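Putative citrate lyase, alfa subunit (Streptococcus mutans, PDB 2HJ0) is a putative lyase alpha subunit of the CitF family, an alpha/beta protein built around two mixed, largely parallel beta sheets. Local coordinates at residues Val377-Asn382 against Phe424-Asn429; Gly76-Asn81 against Gly235-Ile240; Thr119-Ser124 against Gly137-Pro142; Leu316-Leu321 against Asp340-Lys345. One frame throughout, in Å; residues are numbered along the deposited sequence.

Contact 1. Residues Val377-Asn382 against Phe424-Asn429; sequences VDTNFN and FVDKVN
Val377 and Asp378 lie against Phe424, Val425 and Val428, and several polar atoms there are paired. Val425 N gives a hydrogen bond to Val377 O at 3.3 Å, with an N-H...O angle of 156°. Beside it the Val377 and Phe424 side chains point the same way, and Val377 CG1 sits over one face of the ring, 3.3 Å from Phe424 CE2. A compact branched side chain suits a place where one methyl lies over the face of a phenyl ring. Asp378 is the main acceptor. Its CG lies between backbone N and carbonyl carbon (chi1 58°), and its OD1 takes Asn380 N at 2.7 Å and Asn382 N at 3.2 Å from opposite faces of the carboxylate. The first of these bonds makes an Asx turn. Residues Asp378 to Phe381 form a type I beta turn, closed by Phe381 N to Asp378 O, in the loop between strands 376-377 and 383-384. OD2 of Asp378 reaches across the contact to Val428 N at 3.4 Å, a weak bond, and takes a second weak one from Asn382 ND2. The other end of that amide, Asn382 OD1, accepts from Gly435 N. Val428 turns CG1 inward, 3.5 Å from Asp378 N, whose own bond goes to Asn382 O. At the exposed side Thr379 CG2 touches Asp426 OD1, an oxygen that also makes a long, weak ion pair with Lys474.

Contact 2. Residues Gly76-Asn81 against Gly235-Ile240; sequences GDYVMN and GDPEGI
Gly76 and Asp236 bring their backbones together, CA to CA 4.6 Å, and the next pair, Asp77 with Gly235, makes a single beta bridge. The bond at its heart runs from Asp236 N to Gly76 O at 2.8 Å, with an N-H...O angle of 152°. Glycine suits position 76 because a side chain there would point at Asp236 CB, and Gly235 leaves room beside Gly76 O. Next to this bond lies the ring of Tyr78. Its CG lies anti to the carbonyl carbon (chi1 -74°), and one face of the ring lies against the Gly235-Asp236 peptide, with Gly235 C and Asp236 N each 3.5 Å above the plane and displaced toward the rim. Gly235 CA adds a CH-pi contact over the same face, 4.0 Å from the centroid of the Tyr78 ring. Both loops follow strands of one sheet, 66-69 and 227-230, and because these strands run parallel the contact ties together two connections at the same end of it. Tyr78 is also the N-cap residue of helix 79-89. Just before it, Asp77 OD2 accepts Met80 N at 2.9 Å through its syn lone pair, an Asx motif at the helix start, and is bonded to His106 NE2 as well. Beyond the ring, Tyr78 OH gives a weak hydrogen bond to Asp236 OD2 at 3.2 Å, the ring and carboxylate planes standing 53° apart. Tyrosine suits the place because its face covers the peptide while its hydroxyl meets the acid.

Contact 3. Residues Thr119-Ser124 against Gly137-Pro142; sequences TNITSS and GIMENP
Met139, a selenomethionine in this model, reaches Ile121 through two bends: chi2 of -135° places SE, and chi3 of -61° then swings CE back toward the strand. On the other side Ile121 sets CG1 anti to its carbonyl carbon, and CD1 extends onward from there. The selenium thereby lies 3.8 Å from Ile121 CG1 and also touches CD1, while Met139 CE comes 3.8 Å from Ile121 N. A long, flexible apolar chain suits this place, since it can bend to follow both the branched isoleucine and the adjacent backbone; SE is 3.6 Å from Thr119 O. The two segments are the first strand and the helix-to-strand loop of a beta-alpha-beta unit: strand 118-123 leads through helix 127-135 and the loop at residues 137-142 into strand 143-145, its parallel neighbour in the sheet. Backbone hydrogen bonds between Ile144 and both Ile121 and Ser123 join those strands. Met139 packs between the strand and the helices, where Ile113 of helix 109-114 touches both Ile121 and Met139, and Ile134 of helix 127-135 covers Met139 further. Nearer the surface Asn141 turns its side chain toward the strand, with CB 3.5 Å from Thr119 O, and its amide crosses that of Asn120 obliquely, their planes 67° apart. Polar residues fit this less buried border of the contact. Thr119 directs its hydroxyl elsewhere, with OG1 hydrogen-bonded to Asp94 OD1.

Contact 4. Residues Leu316-Leu321 against Asp340-Lys345; sequences LLEEGL and DRNAEK
Leu317 and Glu318, at the end of helix 311-318, face Asn342 and Lys345, in the loop after helix 333-341, with backbones well apart: CA to CA is 7.9 Å for Leu317 and Lys345 and 8.6 Å for Glu318 and Asn342. Side chains therefore bridge the gap. Leu317 has CG anti to its backbone N (chi1 180°) and sends its two methyls to different partners, CD2 to Asn342 CB at 3.8 Å and CD1 to Lys345 O at 3.8 Å. The leucine and asparagine side chains slide past each other in opposite directions. Leu317 also packs on Val322 and Ile325 of strand 322-327, which suits an apolar residue. Further out, Glu318 crosses Arg341 at about a right angle, and its OE1 meets NH1 of Arg341 at 2.6 Å, at the edge of the guanidinium and in its plane. This is a salt bridge, but as a hydrogen bond it is weak, with an N-H...O angle of only 115°. Each helix leads into one of two neighbouring parallel strands of the same mixed sheet, 322-327 or 346-348, and Gly320, at positive phi, turns the chain out of the first. In the second loop Glu344 O accepts from Thr216 OG1 of the second subunit. Because Glu318 and Arg341 are both exposed, solvent probably screens the attraction across their bent salt bridge, whereas the apolar contacts of Leu317 are buried.

In the fold
From the N terminus, contact 2 opens first at residues 76-81 and closes at 235-240, spanning much of the ten-strand sheet. Within that span lies contact 3, a short closure of strand 118-123, helix 127-135 and the approach to strand 143-145; nearest atoms of the two are about 7 Å apart. Contact 4 follows in series, joining two successive helix ends beside the nine-strand sheet. Contact 1 comes last, closing a loop from 377 to 429 that contains strand 409-413 of that second sheet. None of the four cross. Contacts 3 and 4 lie on opposite sides of the chain's centre, their own centres about 41 Å apart.

Contact 1. Residues Val377-Asn382 against Phe424-Asn429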
loop_
_atom_site.group_PDB
_atom_site.type_symbol
_atom_site.label_atom_id
_atom_site.label_comp_id
_atom_site.label_asym_id
_atom_site.label_seq_id
_atom_site.Cartn_x
_atom_site.Cartn_y
_atom_site.Cartn_z
ATOM N N VAL A 377 9.606 -33.994 15.633
ATOM C CA VAL A 377 9.856 -33.113 16.761
ATOM C C VAL A 377 10.710 -33.922 17.726
ATOM O O VAL A 377 10.268 -34.948 18.228
ATOM C CB VAL A 377 8.518 -32.636 17.403
ATOM C CG1 VAL A 377 7.549 -33.787 17.490
ATOM C CG2 VAL A 377 8.774 -32.031 18.767
ATOM N N ASP A 378 11.947 -33.473 17.949
ATOM C CA ASP A 378 12.862 -34.188 18.830
ATOM C C ASP A 378 12.711 -33.828 20.305
ATOM O O ASP A 378 11.814 -33.073 20.675
ATOM C CB ASP A 378 14.318 -33.994 18.382
ATOM C CG ASP A 378 14.739 -32.540 18.345
ATOM O OD1 ASP A 378 14.416 -31.804 19.307
ATOM O OD2 ASP A 378 15.411 -32.136 17.358
ATOM N N THR A 379 13.583 -34.386 21.140
ATOM C CA THR A 379 13.535 -34.143 22.575
ATOM C C THR A 379 14.028 -32.746 22.956
ATOM O O THR A 379 14.171 -32.417 24.136
ATOM C CB THR A 379 14.377 -35.176 23.345
ATOM O OG1 THR A 379 15.759 -35.001 23.015
ATOM C CG2 THR A 379 13.944 -36.589 22.992
ATOM N N ASN A 380 14.309 -31.929 21.957
ATOM C CA ASN A 380 14.758 -30.571 22.221
ATOM C C ASN A 380 13.678 -29.598 21.783
ATOM O O ASN A 380 13.878 -28.380 21.772
ATOM C CB ASN A 380 16.058 -30.288 21.475
ATOM C CG ASN A 380 17.282 -30.659 22.295
ATOM O OD1 ASN A 380 17.292 -31.686 22.990
ATOM N ND2 ASN A 380 18.324 -29.832 22.216
ATOM N N PHE A 381 12.530 -30.162 21.431
ATOM C CA PHE A 381 11.383 -29.407 20.974
ATOM C C PHE A 381 11.540 -28.789 19.586
ATOM O O PHE A 381 10.735 -27.947 19.182
ATOM C CB PHE A 381 11.016 -28.353 22.020
ATOM C CG PHE A 381 10.244 -28.914 23.185
ATOM C CD1 PHE A 381 8.852 -29.026 23.127
ATOM C CD2 PHE A 381 10.909 -29.390 24.317
ATOM C CE1 PHE A 381 8.123 -29.609 24.176
ATOM C CE2 PHE A 381 10.192 -29.980 25.376
ATOM C CZ PHE A 381 8.794 -30.087 25.303
ATOM N N ASN A 382 12.560 -29.223 18.850
ATOM C CA ASN A 382 12.776 -28.712 17.504
ATOM C C ASN A 382 11.739 -29.354 16.608
ATOM O O ASN A 382 11.451 -30.540 16.744
ATOM C CB ASN A 382 14.172 -29.059 16.987
ATOM C CG ASN A 382 15.260 -28.325 17.728
ATOM O OD1 ASN A 382 15.075 -27.184 18.140
ATOM N ND2 ASN A 382 16.407 -28.966 17.893
ATOM N N PHE A 424 7.770 -38.449 17.084
ATOM C CA PHE A 424 8.707 -37.955 18.083
ATOM C C PHE A 424 9.999 -38.763 18.101
ATOM O O PHE A 424 9.988 -39.984 18.256
ATOM C CB PHE A 424 8.050 -37.963 19.461
ATOM C CG PHE A 424 6.834 -37.101 19.540
ATOM C CD1 PHE A 424 5.617 -37.547 19.044
ATOM C CD2 PHE A 424 6.921 -35.807 20.035
ATOM C CE1 PHE A 424 4.506 -36.712 19.028
ATOM C CE2 PHE A 424 5.817 -34.964 20.024
ATOM C CZ PHE A 424 4.611 -35.419 19.520
ATOM N N VAL A 425 11.117 -38.073 17.948
ATOM C CA VAL A 425 12.398 -38.754 17.916
ATOM C C VAL A 425 13.450 -37.999 18.719
ATOM O O VAL A 425 13.167 -36.947 19.285
ATOM C CB VAL A 425 12.888 -38.895 16.475
ATOM C CG1 VAL A 425 11.829 -39.593 15.629
ATOM C CG2 VAL A 425 13.200 -37.536 15.920
ATOM N N ASP A 426 14.664 -38.534 18.769
ATOM C CA ASP A 426 15.722 -37.877 19.514
ATOM C C ASP A 426 16.364 -36.734 18.747
ATOM O O ASP A 426 16.962 -35.850 19.343
ATOM C CB ASP A 426 16.806 -38.876 19.906
ATOM C CG ASP A 426 16.347 -39.837 20.962
ATOM O OD1 ASP A 426 15.905 -39.368 22.043
ATOM O OD2 ASP A 426 16.430 -41.061 20.713
ATOM N N LYS A 427 16.246 -36.746 17.428
ATOM C CA LYS A 427 16.838 -35.690 16.626
ATOM C C LYS A 427 16.132 -35.648 15.278
ATOM O O LYS A 427 16.011 -36.670 14.611
ATOM C CB LYS A 427 18.322 -35.990 16.436
ATOM C CG LYS A 427 19.172 -34.823 16.008
ATOM C CD LYS A 427 20.639 -35.246 15.962
ATOM C CE LYS A 427 21.579 -34.053 15.918
ATOM N NZ LYS A 427 22.982 -34.462 16.223
ATOM N N VAL A 428 15.661 -34.475 14.873
ATOM C CA VAL A 428 14.971 -34.352 13.595
ATOM C C VAL A 428 15.958 -34.270 12.439
ATOM O O VAL A 428 17.050 -33.712 12.582
ATOM C CB VAL A 428 14.079 -33.096 13.569
ATOM C CG1 VAL A 428 13.061 -33.147 14.700
ATOM C CG2 VAL A 428 14.932 -31.857 13.688
ATOM N N ASN A 429 15.576 -34.835 11.296
ATOM C CA ASN A 429 16.423 -34.800 10.105
ATOM C C ASN A 429 16.685 -33.356 9.684
ATOM O O ASN A 429 17.831 -32.980 9.427
ATOM C CB ASN A 429 15.763 -35.568 8.952
ATOM C CG ASN A 429 15.831 -37.082 9.144
ATOM O OD1 ASN A 429 14.925 -37.827 8.720
ATOM N ND2 ASN A 429 16.918 -37.550 9.781
#

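Contact 2. Residues Gly76-Asn81 against Gly235-Ile240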
loop_
_atom_site.group_PDB
_atom_site.type_symbol
_atom_site.label_atom_id
_atom_site.label_comp_id
_atom_site.label_asym_id
_atom_site.label_seq_id
_atom_site.Cartn_x
_atom_site.Cartn_y
_atom_site.Cartn_z
ATOM N N GLY A 76 -3.615 -25.400 -8.602
ATOM C CA GLY A 76 -4.341 -25.009 -9.787
ATOM C C GLY A 76 -3.591 -23.959 -10.578
ATOM O O GLY A 76 -4.099 -23.484 -11.594
ATOM N N ASP A 77 -2.380 -23.603 -10.147
ATOM C CA ASP A 77 -1.617 -22.567 -10.854
ATOM C C ASP A 77 -1.222 -22.888 -12.290
ATOM O O ASP A 77 -0.842 -24.012 -12.609
ATOM C CB ASP A 77 -0.336 -22.186 -10.110
ATOM C CG ASP A 77 0.483 -21.175 -10.883
ATOM O OD1 ASP A 77 0.051 -20.011 -10.967
ATOM O OD2 ASP A 77 1.540 -21.544 -11.445
ATOM N N TYR A 78 -1.294 -21.875 -13.149
ATOM C CA TYR A 78 -0.921 -22.018 -14.547
ATOM C C TYR A 78 0.161 -21.014 -14.931
ATOM O O TYR A 78 0.916 -21.250 -15.864
ATOM C CB TYR A 78 -2.127 -21.788 -15.449
ATOM C CG TYR A 78 -3.144 -22.905 -15.488
ATOM C CD1 TYR A 78 -4.357 -22.722 -16.144
ATOM C CD2 TYR A 78 -2.905 -24.137 -14.881
ATOM C CE1 TYR A 78 -5.314 -23.725 -16.199
ATOM C CE2 TYR A 78 -3.867 -25.160 -14.934
ATOM C CZ TYR A 78 -5.075 -24.935 -15.598
ATOM O OH TYR A 78 -6.060 -25.900 -15.647
ATOM N N VAL A 79 0.219 -19.896 -14.208
ATOM C CA VAL A 79 1.178 -18.828 -14.471
ATOM C C VAL A 79 2.635 -19.255 -14.433
ATOM O O VAL A 79 3.371 -18.951 -15.355
ATOM C CB VAL A 79 0.973 -17.662 -13.488
ATOM C CG1 VAL A 79 1.939 -16.533 -13.789
ATOM C CG2 VAL A 79 -0.457 -17.176 -13.567
HETATM N N MSE A 80 3.052 -19.954 -13.382
HETATM C CA MSE A 80 4.441 -20.411 -13.261
HETATM C C MSE A 80 4.901 -21.185 -14.497
HETATM O O MSE A 80 5.810 -20.747 -15.195
HETATM C CB MSE A 80 4.607 -21.307 -12.026
HETATM C CG MSE A 80 5.394 -20.695 -10.848
HETATM SE SE MSE A 80 7.308 -21.188 -10.678
HETATM C CE MSE A 80 7.163 -22.748 -9.506
ATOM N N ASN A 81 4.268 -22.328 -14.758
ATOM C CA ASN A 81 4.632 -23.176 -15.893
ATOM C C ASN A 81 4.525 -22.431 -17.201
ATOM O O ASN A 81 5.256 -22.699 -18.153
ATOM C CB ASN A 81 3.739 -24.419 -15.977
ATOM C CG ASN A 81 3.798 -25.270 -14.729
ATOM O OD1 ASN A 81 4.825 -25.349 -14.055
ATOM N ND2 ASN A 81 2.696 -25.931 -14.426
ATOM N N GLY A 235 -5.599 -20.245 -13.962
ATOM C CA GLY A 235 -5.663 -21.326 -12.999
ATOM C C GLY A 235 -6.733 -22.336 -13.352
ATOM O O GLY A 235 -7.634 -22.049 -14.134
ATOM N N ASP A 236 -6.636 -23.521 -12.765
ATOM C CA ASP A 236 -7.598 -24.581 -13.018
ATOM C C ASP A 236 -8.971 -24.188 -12.479
ATOM O O ASP A 236 -9.103 -23.809 -11.318
ATOM C CB ASP A 236 -7.133 -25.877 -12.357
ATOM C CG ASP A 236 -7.775 -27.105 -12.966
ATOM O OD1 ASP A 236 -9.029 -27.170 -12.993
ATOM O OD2 ASP A 236 -7.021 -28.005 -13.414
ATOM N N PRO A 237 -10.011 -24.284 -13.322
ATOM C CA PRO A 237 -11.390 -23.943 -12.963
ATOM C C PRO A 237 -11.816 -24.358 -11.558
ATOM O O PRO A 237 -11.823 -23.540 -10.636
ATOM C CB PRO A 237 -12.202 -24.647 -14.041
ATOM C CG PRO A 237 -11.322 -24.509 -15.241
ATOM C CD PRO A 237 -9.954 -24.850 -14.683
ATOM N N GLU A 238 -12.179 -25.626 -11.395
ATOM C CA GLU A 238 -12.611 -26.117 -10.090
ATOM C C GLU A 238 -11.471 -26.164 -9.074
ATOM O O GLU A 238 -11.690 -26.469 -7.900
ATOM C CB GLU A 238 -13.258 -27.508 -10.225
ATOM C CG GLU A 238 -13.137 -28.140 -11.602
ATOM C CD GLU A 238 -11.699 -28.419 -11.982
ATOM O OE1 GLU A 238 -11.467 -28.918 -13.102
ATOM O OE2 GLU A 238 -10.799 -28.140 -11.161
ATOM N N GLY A 239 -10.260 -25.851 -9.525
ATOM C CA GLY A 239 -9.108 -25.865 -8.638
ATOM C C GLY A 239 -9.191 -24.840 -7.519
ATOM O O GLY A 239 -8.270 -24.724 -6.706
ATOM N N ILE A 240 -10.296 -24.099 -7.476
ATOM C CA ILE A 240 -10.507 -23.076 -6.455
ATOM C C ILE A 240 -11.992 -22.699 -6.401
ATOM O O ILE A 240 -12.419 -21.920 -5.544
ATOM C CB ILE A 240 -9.652 -21.802 -6.755
ATOM C CG1 ILE A 240 -9.714 -20.814 -5.579
ATOM C CG2 ILE A 240 -10.145 -21.136 -8.037
ATOM C CD1 ILE A 240 -9.040 -21.300 -4.297
#

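Contact 3. Residues Thr119-Ser124 against Gly137-Pro142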
loop_
_atom_site.group_PDB
_atom_site.type_symbol
_atom_site.label_atom_id
_atom_site.label_comp_id
_atom_site.label_asym_id
_atom_site.label_seq_id
_atom_site.Cartn_x
_atom_site.Cartn_y
_atom_site.Cartn_z
ATOM N N THR A 119 18.568 -21.926 -12.445
ATOM C CA THR A 119 19.809 -22.279 -11.764
ATOM C C THR A 119 19.803 -22.044 -10.257
ATOM O O THR A 119 20.703 -22.500 -9.554
ATOM C CB THR A 119 20.964 -21.474 -12.387
ATOM O OG1 THR A 119 20.610 -20.079 -12.422
ATOM C CG2 THR A 119 21.223 -21.946 -13.810
ATOM N N ASN A 120 18.802 -21.307 -9.778
ATOM C CA ASN A 120 18.647 -20.995 -8.356
ATOM C C ASN A 120 17.168 -20.888 -8.015
ATOM O O ASN A 120 16.379 -20.316 -8.767
ATOM C CB ASN A 120 19.344 -19.679 -7.996
ATOM C CG ASN A 120 20.847 -19.800 -8.001
ATOM O OD1 ASN A 120 21.452 -20.040 -9.037
ATOM N ND2 ASN A 120 21.462 -19.642 -6.840
ATOM N N ILE A 121 16.806 -21.429 -6.861
ATOM C CA ILE A 121 15.421 -21.435 -6.412
ATOM C C ILE A 121 15.311 -21.023 -4.947
ATOM O O ILE A 121 16.145 -21.403 -4.132
ATOM C CB ILE A 121 14.820 -22.858 -6.531
ATOM C CG1 ILE A 121 14.991 -23.394 -7.961
ATOM C CG2 ILE A 121 13.355 -22.841 -6.115
ATOM C CD1 ILE A 121 14.536 -24.856 -8.136
ATOM N N THR A 122 14.290 -20.239 -4.620
ATOM C CA THR A 122 14.041 -19.857 -3.230
ATOM C C THR A 122 12.529 -19.832 -3.001
ATOM O O THR A 122 11.777 -19.328 -3.844
ATOM C CB THR A 122 14.652 -18.477 -2.864
ATOM O OG1 THR A 122 14.388 -18.206 -1.482
ATOM C CG2 THR A 122 14.076 -17.354 -3.730
ATOM N N SER A 123 12.081 -20.426 -1.898
ATOM C CA SER A 123 10.658 -20.431 -1.565
ATOM C C SER A 123 10.353 -21.097 -0.236
ATOM O O SER A 123 11.258 -21.445 0.532
ATOM C CB SER A 123 9.826 -21.092 -2.668
ATOM O OG SER A 123 9.937 -22.494 -2.650
ATOM N N SER A 124 9.062 -21.250 0.033
ATOM C CA SER A 124 8.609 -21.857 1.269
ATOM C C SER A 124 8.751 -23.366 1.172
ATOM O O SER A 124 9.307 -24.013 2.062
ATOM C CB SER A 124 7.149 -21.466 1.536
ATOM O OG SER A 124 6.598 -22.206 2.615
ATOM N N GLY A 137 19.613 -34.348 -6.162
ATOM C CA GLY A 137 20.750 -33.634 -6.718
ATOM C C GLY A 137 20.592 -32.975 -8.072
ATOM O O GLY A 137 21.579 -32.576 -8.670
ATOM N N ILE A 138 19.366 -32.852 -8.558
ATOM C CA ILE A 138 19.112 -32.222 -9.847
ATOM C C ILE A 138 19.830 -30.883 -10.033
ATOM O O ILE A 138 20.507 -30.696 -11.027
ATOM C CB ILE A 138 17.597 -31.995 -10.058
ATOM C CG1 ILE A 138 16.884 -33.334 -10.098
ATOM C CG2 ILE A 138 17.335 -31.240 -11.343
ATOM C CD1 ILE A 138 17.495 -34.297 -11.088
HETATM N N MSE A 139 19.656 -29.942 -9.104
HETATM C CA MSE A 139 20.309 -28.639 -9.210
HETATM C C MSE A 139 21.738 -28.696 -8.716
HETATM O O MSE A 139 22.087 -29.507 -7.866
HETATM C CB MSE A 139 19.598 -27.565 -8.376
HETATM C CG MSE A 139 18.310 -26.997 -8.933
HETATM SE SE MSE A 139 18.282 -25.047 -8.756
HETATM C CE MSE A 139 18.396 -24.862 -6.833
ATOM N N GLU A 140 22.557 -27.807 -9.253
ATOM C CA GLU A 140 23.939 -27.705 -8.851
ATOM C C GLU A 140 23.988 -26.838 -7.593
ATOM O O GLU A 140 24.672 -27.165 -6.622
ATOM C CB GLU A 140 24.745 -27.071 -9.970
ATOM C CG GLU A 140 26.201 -26.850 -9.633
ATOM C CD GLU A 140 27.010 -26.385 -10.831
ATOM O OE1 GLU A 140 28.189 -25.997 -10.640
ATOM O OE2 GLU A 140 26.464 -26.412 -11.961
ATOM N N ASN A 141 23.253 -25.733 -7.612
ATOM C CA ASN A 141 23.185 -24.836 -6.464
ATOM C C ASN A 141 22.118 -25.313 -5.475
ATOM O O ASN A 141 21.175 -26.018 -5.849
ATOM C CB ASN A 141 22.863 -23.419 -6.942
ATOM C CG ASN A 141 24.091 -22.662 -7.364
ATOM O OD1 ASN A 141 24.003 -21.641 -8.049
ATOM N ND2 ASN A 141 25.253 -23.150 -6.944
ATOM N N PRO A 142 22.265 -24.952 -4.191
ATOM C CA PRO A 142 21.290 -25.359 -3.169
ATOM C C PRO A 142 20.031 -24.494 -3.211
ATOM O O PRO A 142 20.108 -23.280 -3.422
ATOM C CB PRO A 142 22.047 -25.160 -1.845
ATOM C CG PRO A 142 23.491 -25.126 -2.236
ATOM C CD PRO A 142 23.472 -24.395 -3.564
#

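Contact 4. Residues Leu316-Leu321 against Asp340-Lys345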
loop_
_atom_site.group_PDB
_atom_site.type_symbol
_atom_site.label_atom_id
_atom_site.label_comp_id
_atom_site.label_asym_id
_atom_site.label_seq_id
_atom_site.Cartn_x
_atom_site.Cartn_y
_atom_site.Cartn_z
ATOM N N LEU A 316 -16.951 -18.580 12.270
ATOM C CA LEU A 316 -16.830 -17.854 13.529
ATOM C C LEU A 316 -17.035 -16.352 13.409
ATOM O O LEU A 316 -17.573 -15.712 14.318
ATOM C CB LEU A 316 -15.470 -18.112 14.169
ATOM C CG LEU A 316 -15.215 -19.498 14.770
ATOM C CD1 LEU A 316 -13.750 -19.587 15.184
ATOM C CD2 LEU A 316 -16.124 -19.746 15.973
ATOM N N LEU A 317 -16.590 -15.778 12.297
ATOM C CA LEU A 317 -16.734 -14.341 12.081
ATOM C C LEU A 317 -18.213 -13.971 11.926
ATOM O O LEU A 317 -18.624 -12.871 12.286
ATOM C CB LEU A 317 -15.961 -13.907 10.828
ATOM C CG LEU A 317 -16.071 -12.406 10.525
ATOM C CD1 LEU A 317 -15.098 -11.644 11.413
ATOM C CD2 LEU A 317 -15.797 -12.121 9.059
ATOM N N GLU A 318 -19.005 -14.897 11.390
ATOM C CA GLU A 318 -20.421 -14.641 11.194
ATOM C C GLU A 318 -21.211 -14.868 12.487
ATOM O O GLU A 318 -22.149 -14.139 12.772
ATOM C CB GLU A 318 -20.958 -15.506 10.046
ATOM C CG GLU A 318 -20.068 -15.445 8.804
ATOM C CD GLU A 318 -20.818 -15.200 7.500
ATOM O OE1 GLU A 318 -20.144 -15.027 6.451
ATOM O OE2 GLU A 318 -22.076 -15.173 7.512
ATOM N N GLU A 319 -20.821 -15.861 13.280
ATOM C CA GLU A 319 -21.506 -16.142 14.534
ATOM C C GLU A 319 -21.165 -15.074 15.571
ATOM O O GLU A 319 -21.604 -15.124 16.720
ATOM C CB GLU A 319 -21.093 -17.517 15.065
ATOM C CG GLU A 319 -21.526 -18.678 14.186
ATOM C CD GLU A 319 -21.054 -20.042 14.697
ATOM O OE1 GLU A 319 -21.506 -21.073 14.128
ATOM O OE2 GLU A 319 -20.233 -20.084 15.652
ATOM N N GLY A 320 -20.368 -14.099 15.162
ATOM C CA GLY A 320 -19.980 -13.043 16.077
ATOM C C GLY A 320 -19.017 -13.486 17.170
ATOM O O GLY A 320 -18.903 -12.816 18.193
ATOM N N LEU A 321 -18.318 -14.602 16.968
ATOM C CA LEU A 321 -17.378 -15.078 17.974
ATOM C C LEU A 321 -15.979 -14.492 17.822
ATOM O O LEU A 321 -15.177 -14.504 18.759
ATOM C CB LEU A 321 -17.297 -16.594 17.954
ATOM C CG LEU A 321 -18.176 -17.289 18.995
ATOM C CD1 LEU A 321 -19.646 -17.075 18.668
ATOM C CD2 LEU A 321 -17.832 -18.778 18.988
ATOM N N ASP A 340 -14.532 -10.785 0.458
ATOM C CA ASP A 340 -15.257 -9.760 -0.259
ATOM C C ASP A 340 -16.601 -9.441 0.393
ATOM O O ASP A 340 -16.975 -8.275 0.520
ATOM C CB ASP A 340 -15.473 -10.210 -1.702
ATOM C CG ASP A 340 -16.415 -9.298 -2.459
ATOM O OD1 ASP A 340 -16.119 -8.088 -2.564
ATOM O OD2 ASP A 340 -17.454 -9.792 -2.946
ATOM N N ARG A 341 -17.312 -10.488 0.802
ATOM C CA ARG A 341 -18.633 -10.377 1.425
ATOM C C ARG A 341 -18.630 -9.615 2.751
ATOM O O ARG A 341 -19.389 -8.662 2.922
ATOM C CB ARG A 341 -19.209 -11.780 1.648
ATOM C CG ARG A 341 -20.655 -11.826 2.142
ATOM C CD ARG A 341 -20.967 -13.191 2.773
ATOM N NE ARG A 341 -20.384 -14.303 2.015
ATOM C CZ ARG A 341 -19.761 -15.333 2.576
ATOM N NH1 ARG A 341 -19.650 -15.379 3.901
ATOM N NH2 ARG A 341 -19.253 -16.307 1.824
ATOM N N ASN A 342 -17.778 -10.032 3.684
ATOM C CA ASN A 342 -17.715 -9.373 4.978
ATOM C C ASN A 342 -16.602 -8.328 5.024
ATOM O O ASN A 342 -15.790 -8.324 5.955
ATOM C CB ASN A 342 -17.493 -10.401 6.096
ATOM C CG ASN A 342 -18.520 -11.523 6.090
ATOM O OD1 ASN A 342 -18.189 -12.664 5.798
ATOM N ND2 ASN A 342 -19.768 -11.203 6.422
ATOM N N ALA A 343 -16.566 -7.439 4.034
ATOM C CA ALA A 343 -15.534 -6.402 3.955
ATOM C C ALA A 343 -15.250 -5.760 5.302
ATOM O O ALA A 343 -16.103 -5.750 6.182
ATOM C CB ALA A 343 -15.944 -5.338 2.958
ATOM N N GLU A 344 -14.041 -5.223 5.444
ATOM C CA GLU A 344 -13.574 -4.566 6.672
ATOM C C GLU A 344 -13.367 -5.568 7.811
ATOM O O GLU A 344 -12.314 -5.567 8.438
ATOM C CB GLU A 344 -14.545 -3.454 7.102
ATOM C CG GLU A 344 -15.420 -3.797 8.292
ATOM C CD GLU A 344 -16.832 -3.275 8.136
ATOM O OE1 GLU A 344 -17.633 -3.429 9.089
ATOM O OE2 GLU A 344 -17.139 -2.719 7.054
ATOM N N LYS A 345 -14.362 -6.421 8.054
ATOM C CA LYS A 345 -14.294 -7.430 9.110
ATOM C C LYS A 345 -13.343 -8.556 8.694
ATOM O O LYS A 345 -12.788 -9.264 9.530
ATOM C CB LYS A 345 -15.683 -8.013 9.374
ATOM C CG LYS A 345 -16.741 -6.987 9.729
ATOM C CD LYS A 345 -16.696 -6.565 11.184
ATOM C CE LYS A 345 -17.324 -7.626 12.090
ATOM N NZ LYS A 345 -17.340 -7.190 13.526
#